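Side-chain contacts in Lactamase_B domain-containing protein (PDB 7EV5), which binds two zinc ions and is probably a hydrolase of dual activity, resembling both B3 metallo-beta-lactamases and glyoxalase II: residues A[108-113]-A[134-139]; A[37-40]-A[44-47]; A[184-187]-A[193-196]. All blocks are in the same frame, centred on the assembly; numbering follows the deposited sequence.

From the N terminus, contact 2 comes first, closing the short span 41-43 at the end of helix 33-42 and tying that helix to strand 46-51 of the first six-stranded sheet. Contact 1 then closes a span of twenty residues that carries strands 115-118 and 121-127 and the zinc ligand His131; it joins an outermost strand of the first sheet to strand 136-140 of the second. Contact 3 closes the five-residue connection between strands 186-189 and 195-196, which includes the zinc ligand His191. The three follow one another in series, neither nesting nor crossing. Contacts 1 and 3 meet where Tyr139 CE1 packs 3.8 Å from Thr185 CG2, whereas contact 2 stands apart from both.

Contact 1 (A[108-113]-A[134-139]); sequences HLLTNE and GSVSYY
Leu110 reaches across to Tyr138 and Val136, and nearly everything it offers them is one methyl group. Its CB already points toward segment 134-139, but within the two segments it lies beside its own turn: OE1 of Glu113 is 3.9 Å from Leu110 CB. With CG anti to the carbonyl carbon (chi1 -63°), the side chain then forks. The CD2 branch stays on the Glu113 side, 3.8 Å from Glu113 OE1, while CD1 extends away from CA toward the other strand. There Leu110 CD1 comes within 3.4 Å of Tyr138 OH and 4.1 Å of Tyr138 CE1, meeting the phenol obliquely at its hydroxyl end. The two side chains approach from opposite directions, so their ends meet in the space between the backbones. This space is the interior of the alpha-beta/beta-alpha sandwich of the metallo-beta-lactamase fold: strand 108-110 is an outermost strand of one sheet, and strand 136-140 belongs to the other. The buried phenol is satisfied by a hydrogen bond between Tyr138 OH and the carbonyl oxygen of Leu52. CD1 of Leu110 also packs 4.2 Å from Val136 CG2, less certainly, because Val136 has two conformers. Val136 also touches His127 of strand 121-127, and its side chain is about 7 Å from that of the zinc ligand His54. The carboxylate of Glu113 is steadied by the backbone as the chain leaves the strand: Thr111 N donates to Glu113 OE1 over 2.9 Å, nearly straight at 172°, reaching the syn side of the carboxylate.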
# COMPACT_ATOMS: atom_id res chain seq x y z
N HIS A 108 -14.09 -4.99 2.54
CA HIS A 108 -13.68 -4.98 3.93
C HIS A 108 -13.15 -3.59 4.22
O HIS A 108 -12.27 -3.11 3.51
CB HIS A 108 -12.56 -6.00 4.16
CG HIS A 108 -13.03 -7.43 4.22
ND1 HIS A 108 -13.28 -8.18 3.10
CD2 HIS A 108 -13.26 -8.23 5.28
CE1 HIS A 108 -13.67 -9.39 3.47
NE2 HIS A 108 -13.66 -9.45 4.78
N LEU A 109 -13.68 -2.94 5.25
CA LEU A 109 -13.31 -1.57 5.59
C LEU A 109 -12.60 -1.54 6.94
O LEU A 109 -13.16 -1.98 7.96
CB LEU A 109 -14.52 -0.63 5.62
CG LEU A 109 -15.26 -0.48 4.29
CD1 LEU A 109 -16.51 0.38 4.48
CD2 LEU A 109 -14.34 0.12 3.25
N LEU A 110 -11.38 -1.01 6.94
CA LEU A 110 -10.56 -0.88 8.14
C LEU A 110 -10.89 0.40 8.90
O LEU A 110 -11.29 1.42 8.32
CB LEU A 110 -9.08 -0.87 7.75
CG LEU A 110 -8.58 -2.16 7.09
CD1 LEU A 110 -7.29 -1.90 6.33
CD2 LEU A 110 -8.41 -3.26 8.12
N THR A 111 -10.72 0.34 10.22
CA THR A 111 -10.87 1.51 11.08
C THR A 111 -9.71 1.61 12.05
O THR A 111 -8.68 2.21 11.74
CB THR A 111 -12.20 1.46 11.86
OG1 THR A 111 -12.37 0.17 12.46
CG2 THR A 111 -13.35 1.75 10.94
N ASN A 112 -9.84 0.97 13.22
CA ASN A 112 -8.85 1.07 14.28
C ASN A 112 -8.28 -0.28 14.68
O ASN A 112 -7.62 -0.37 15.72
CB ASN A 112 -9.44 1.76 15.51
CG ASN A 112 -10.61 1.01 16.08
OD1 ASN A 112 -11.51 0.60 15.35
ND2 ASN A 112 -10.61 0.81 17.40
N GLU A 113 -8.54 -1.33 13.91
CA GLU A 113 -7.93 -2.64 14.16
C GLU A 113 -6.42 -2.51 14.24
O GLU A 113 -5.79 -1.84 13.42
CB GLU A 113 -8.25 -3.60 13.02
CG GLU A 113 -9.70 -3.94 12.90
CD GLU A 113 -10.40 -3.04 11.90
OE1 GLU A 113 -9.77 -2.06 11.44
OE2 GLU A 113 -11.57 -3.33 11.60
N GLY A 134 -6.82 7.96 4.80
CA GLY A 134 -7.04 6.56 5.08
C GLY A 134 -5.80 5.72 4.84
O GLY A 134 -5.88 4.50 4.68
N SER A 135 -4.63 6.36 4.84
CA SER A 135 -3.38 5.63 4.69
C SER A 135 -3.16 4.71 5.89
O SER A 135 -3.20 5.15 7.04
CB SER A 135 -2.22 6.61 4.62
OG SER A 135 -1.99 7.09 3.31
N VAL A 136 -2.88 3.45 5.59
CA VAL A 136 -2.53 2.48 6.61
C VAL A 136 -1.25 1.78 6.20
O VAL A 136 -0.86 1.74 5.03
CB VAL A 136 -3.63 1.45 6.92
CG1 VAL A 136 -4.91 2.14 7.39
CG2 VAL A 136 -3.89 0.57 5.72
N SER A 137 -0.55 1.27 7.22
CA SER A 137 0.68 0.50 7.03
C SER A 137 0.51 -0.88 7.63
O SER A 137 0.03 -1.02 8.76
CB SER A 137 1.86 1.21 7.68
OG SER A 137 2.04 2.49 7.09
N TYR A 138 0.91 -1.90 6.88
CA TYR A 138 0.74 -3.29 7.28
C TYR A 138 2.10 -3.86 7.64
O TYR A 138 2.97 -4.01 6.77
CB TYR A 138 0.13 -4.10 6.14
CG TYR A 138 -1.19 -3.58 5.58
CD1 TYR A 138 -2.39 -3.98 6.15
CD2 TYR A 138 -1.23 -2.72 4.49
CE1 TYR A 138 -3.60 -3.55 5.64
CE2 TYR A 138 -2.44 -2.29 3.96
CZ TYR A 138 -3.62 -2.71 4.55
OH TYR A 138 -4.83 -2.29 4.06
N TYR A 139 2.31 -4.19 8.91
CA TYR A 139 3.58 -4.72 9.39
C TYR A 139 3.48 -6.24 9.47
O TYR A 139 2.62 -6.78 10.17
CB TYR A 139 3.90 -4.13 10.75
CG TYR A 139 5.13 -4.70 11.43
CD1 TYR A 139 6.36 -4.70 10.79
CD2 TYR A 139 5.07 -5.18 12.73
CE1 TYR A 139 7.50 -5.22 11.41
CE2 TYR A 139 6.19 -5.69 13.36
CZ TYR A 139 7.40 -5.70 12.70
OH TYR A 139 8.51 -6.20 13.33

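Contact 2 (A[37-40]-A[44-47]); sequences ITWL and QLTP
Trp39 and Leu40, neighbours on the last turns of helix 33-42, meet Leu45 from two different directions. The indole of Trp39 lies at an oblique slant to the Leu45 side chain. Only the outer end of its six-membered ring is involved: Leu45 CD1 sits 3.7 Å from both Trp39 CZ3 and Trp39 CH2, and so rests beside the bond joining them. Trp39 has CG anti to the backbone N (chi1 179°), which carries the ring along the helix toward Leu45, although CB itself does not point there. Leu40, by contrast, runs at about a right angle to Leu45, and its CD2 meets the root of that side chain rather than its end, 4.2 Å from Leu45 CB. Leu45 therefore uses CB against one helix residue and a terminal methyl against the other. Its backbone is tied to the same turn by a hydrogen bond from Leu45 N to Leu40 O, 3.0 Å long and close to straight at 166°. Gln44 N is near that oxygen too, but its angle is too poor for a bond. Toward strand 12-18, Trp39 and Leu40 both touch Val16 and Leu45 touches Tyr18; Leu40 also meets Ile26 and Phe70. Gln44, with a positive phi of 57°, is where the chain leaves the helix, and the bond from Leu45 back to Leu40 belongs to a Schellman motif. Here that motif turns the chain from the helix of a beta-alpha-beta crossover into strand 46-51, which runs parallel to strand 23-27.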
# COMPACT_ATOMS: atom_id res chain seq x y z
N ILE A 37 -1.31 -10.15 -13.07
CA ILE A 37 -2.13 -11.36 -13.07
C ILE A 37 -1.37 -12.52 -13.71
O ILE A 37 -1.34 -13.63 -13.16
CB ILE A 37 -3.47 -11.11 -13.77
CG1 ILE A 37 -4.37 -10.23 -12.90
CG2 ILE A 37 -4.18 -12.43 -14.08
CD1 ILE A 37 -5.50 -9.56 -13.67
N THR A 38 -0.75 -12.28 -14.87
CA THR A 38 -0.03 -13.36 -15.54
C THR A 38 1.18 -13.81 -14.74
O THR A 38 1.51 -15.01 -14.74
CB THR A 38 0.33 -13.01 -16.99
OG1 THR A 38 1.18 -11.86 -17.02
CG2 THR A 38 -0.92 -12.75 -17.82
N TRP A 39 1.87 -12.90 -14.03
CA TRP A 39 2.97 -13.32 -13.17
C TRP A 39 2.48 -14.25 -12.07
O TRP A 39 3.07 -15.30 -11.82
CB TRP A 39 3.70 -12.12 -12.57
CG TRP A 39 4.84 -12.53 -11.66
CD1 TRP A 39 6.08 -12.89 -12.04
CD2 TRP A 39 4.81 -12.62 -10.23
NE1 TRP A 39 6.85 -13.20 -10.93
CE2 TRP A 39 6.08 -13.05 -9.81
CE3 TRP A 39 3.83 -12.39 -9.26
CZ2 TRP A 39 6.40 -13.24 -8.47
CZ3 TRP A 39 4.15 -12.58 -7.92
CH2 TRP A 39 5.43 -13.00 -7.54
N LEU A 40 1.39 -13.86 -11.39
CA LEU A 40 0.83 -14.71 -10.35
C LEU A 40 0.50 -16.10 -10.88
O LEU A 40 0.76 -17.11 -10.22
CB LEU A 40 -0.43 -14.06 -9.76
CG LEU A 40 -0.20 -12.81 -8.91
CD1 LEU A 40 -1.48 -12.00 -8.84
CD2 LEU A 40 0.30 -13.19 -7.52
N GLN A 44 2.12 -19.89 -10.18
CA GLN A 44 1.17 -20.79 -9.54
C GLN A 44 0.86 -20.35 -8.11
O GLN A 44 0.74 -21.17 -7.20
CB GLN A 44 1.64 -22.25 -9.62
CG GLN A 44 2.10 -22.64 -11.03
CD GLN A 44 2.22 -24.14 -11.24
OE1 GLN A 44 1.30 -24.90 -10.95
NE2 GLN A 44 3.36 -24.57 -11.75
N LEU A 45 0.75 -19.04 -7.91
CA LEU A 45 0.41 -18.47 -6.62
C LEU A 45 -1.09 -18.26 -6.53
O LEU A 45 -1.74 -17.85 -7.50
CB LEU A 45 1.13 -17.13 -6.42
CG LEU A 45 2.64 -17.21 -6.18
CD1 LEU A 45 3.33 -15.85 -6.32
CD2 LEU A 45 2.95 -17.81 -4.81
N THR A 46 -1.66 -18.55 -5.36
CA THR A 46 -3.08 -18.35 -5.11
C THR A 46 -3.27 -17.14 -4.21
O THR A 46 -3.04 -17.23 -3.00
CB THR A 46 -3.67 -19.60 -4.46
OG1 THR A 46 -3.59 -20.69 -5.38
CG2 THR A 46 -5.12 -19.38 -4.07
N PRO A 47 -3.67 -15.99 -4.74
CA PRO A 47 -3.87 -14.83 -3.87
C PRO A 47 -5.11 -14.99 -3.01
O PRO A 47 -6.09 -15.62 -3.41
CB PRO A 47 -4.02 -13.66 -4.85
CG PRO A 47 -4.39 -14.26 -6.14
CD PRO A 47 -3.86 -15.67 -6.17

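Contact 3 (A[184-187]-A[193-196]); sequences RTIV and PLTT
Val187 N donates to Thr195 O over 2.7 Å at 155°, the main bond of an antiparallel beta hairpin formed by strands 186-189 and 195-196. The return bond of this hydrogen-bonded pair, from Thr195 N to Val187 O, is weak at 3.4 Å. A water bridges Val187 O and Pro193 O, next to this pair. On the other side, Ile186 and Thr196 form a non-hydrogen-bonded pair with close CA-H...O contacts: Thr196 CA is 3.2 Å from Thr185 O, and Ile186 CA is 3.3 Å from Thr195 O, which thus receives an N-H and a CA-H together. Thr196 is also the N-cap of helix 197-203, its OG1 bonded to Gln199 N, so the last residue of this outermost strand caps the helix that follows. Side chains fill in around this backbone core. On the face shared by Val187 and Thr195, Thr195 CG2 packs 3.7 Å from Val187 CB; the Thr195 hydroxyl, anti to the backbone nitrogen (chi1 -169°), bonds instead to Glu200 OE2. Ile186 and Leu194 slant across one another beside Phe2 of strand 2-7, touching through Ile186 CG2 and Leu194 CD2, 3.9 Å apart.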
# COMPACT_ATOMS: atom_id res chain seq x y z
N ARG A 184 15.81 -3.26 11.49
CA ARG A 184 16.03 -4.13 10.33
C ARG A 184 14.79 -4.28 9.45
O ARG A 184 14.89 -4.89 8.38
CB ARG A 184 16.57 -5.51 10.74
CG ARG A 184 15.51 -6.56 11.09
CD ARG A 184 16.10 -7.97 11.18
NE ARG A 184 15.07 -8.99 11.37
CZ ARG A 184 14.90 -10.04 10.58
NH1 ARG A 184 15.70 -10.23 9.54
NH2 ARG A 184 13.92 -10.91 10.83
N THR A 185 13.65 -3.73 9.86
CA THR A 185 12.41 -3.86 9.09
C THR A 185 12.56 -3.22 7.72
O THR A 185 12.96 -2.06 7.60
CB THR A 185 11.27 -3.16 9.84
OG1 THR A 185 11.18 -3.68 11.16
CG2 THR A 185 9.95 -3.41 9.11
N ILE A 186 12.21 -3.98 6.68
CA ILE A 186 12.21 -3.42 5.34
C ILE A 186 11.02 -2.49 5.18
O ILE A 186 9.89 -2.84 5.55
CB ILE A 186 12.19 -4.54 4.29
CG1 ILE A 186 13.55 -5.25 4.26
CG2 ILE A 186 11.82 -4.01 2.92
CD1 ILE A 186 13.56 -6.54 3.45
N VAL A 187 11.27 -1.28 4.67
CA VAL A 187 10.21 -0.35 4.32
C VAL A 187 9.87 -0.60 2.85
O VAL A 187 10.64 -0.25 1.95
CB VAL A 187 10.61 1.10 4.58
CG1 VAL A 187 9.52 2.07 4.12
CG2 VAL A 187 10.88 1.30 6.07
N PRO A 193 12.97 2.58 -4.47
CA PRO A 193 13.61 1.36 -3.95
C PRO A 193 13.19 1.01 -2.54
O PRO A 193 12.74 1.84 -1.75
CB PRO A 193 15.11 1.72 -3.98
CG PRO A 193 15.23 2.85 -4.94
CD PRO A 193 13.94 3.62 -4.84
N LEU A 194 13.39 -0.27 -2.21
CA LEU A 194 13.26 -0.72 -0.83
C LEU A 194 14.30 -0.03 0.05
O LEU A 194 15.36 0.39 -0.41
CB LEU A 194 13.46 -2.23 -0.76
CG LEU A 194 12.44 -3.12 -1.45
CD1 LEU A 194 12.93 -4.55 -1.41
CD2 LEU A 194 11.08 -2.99 -0.77
N THR A 195 13.98 0.08 1.33
CA THR A 195 14.91 0.59 2.33
C THR A 195 14.61 -0.11 3.65
O THR A 195 13.83 -1.06 3.70
CB THR A 195 14.88 2.12 2.37
OG1 THR A 195 15.98 2.58 3.16
CG2 THR A 195 13.57 2.63 2.94
N THR A 196 15.26 0.33 4.72
CA THR A 196 14.95 -0.17 6.05
C THR A 196 14.71 1.00 6.98
O THR A 196 15.08 2.14 6.69
CB THR A 196 16.05 -1.07 6.64
OG1 THR A 196 17.26 -0.31 6.78
CG2 THR A 196 16.29 -2.29 5.76
O HOH W 1 10.79 1.89 0.23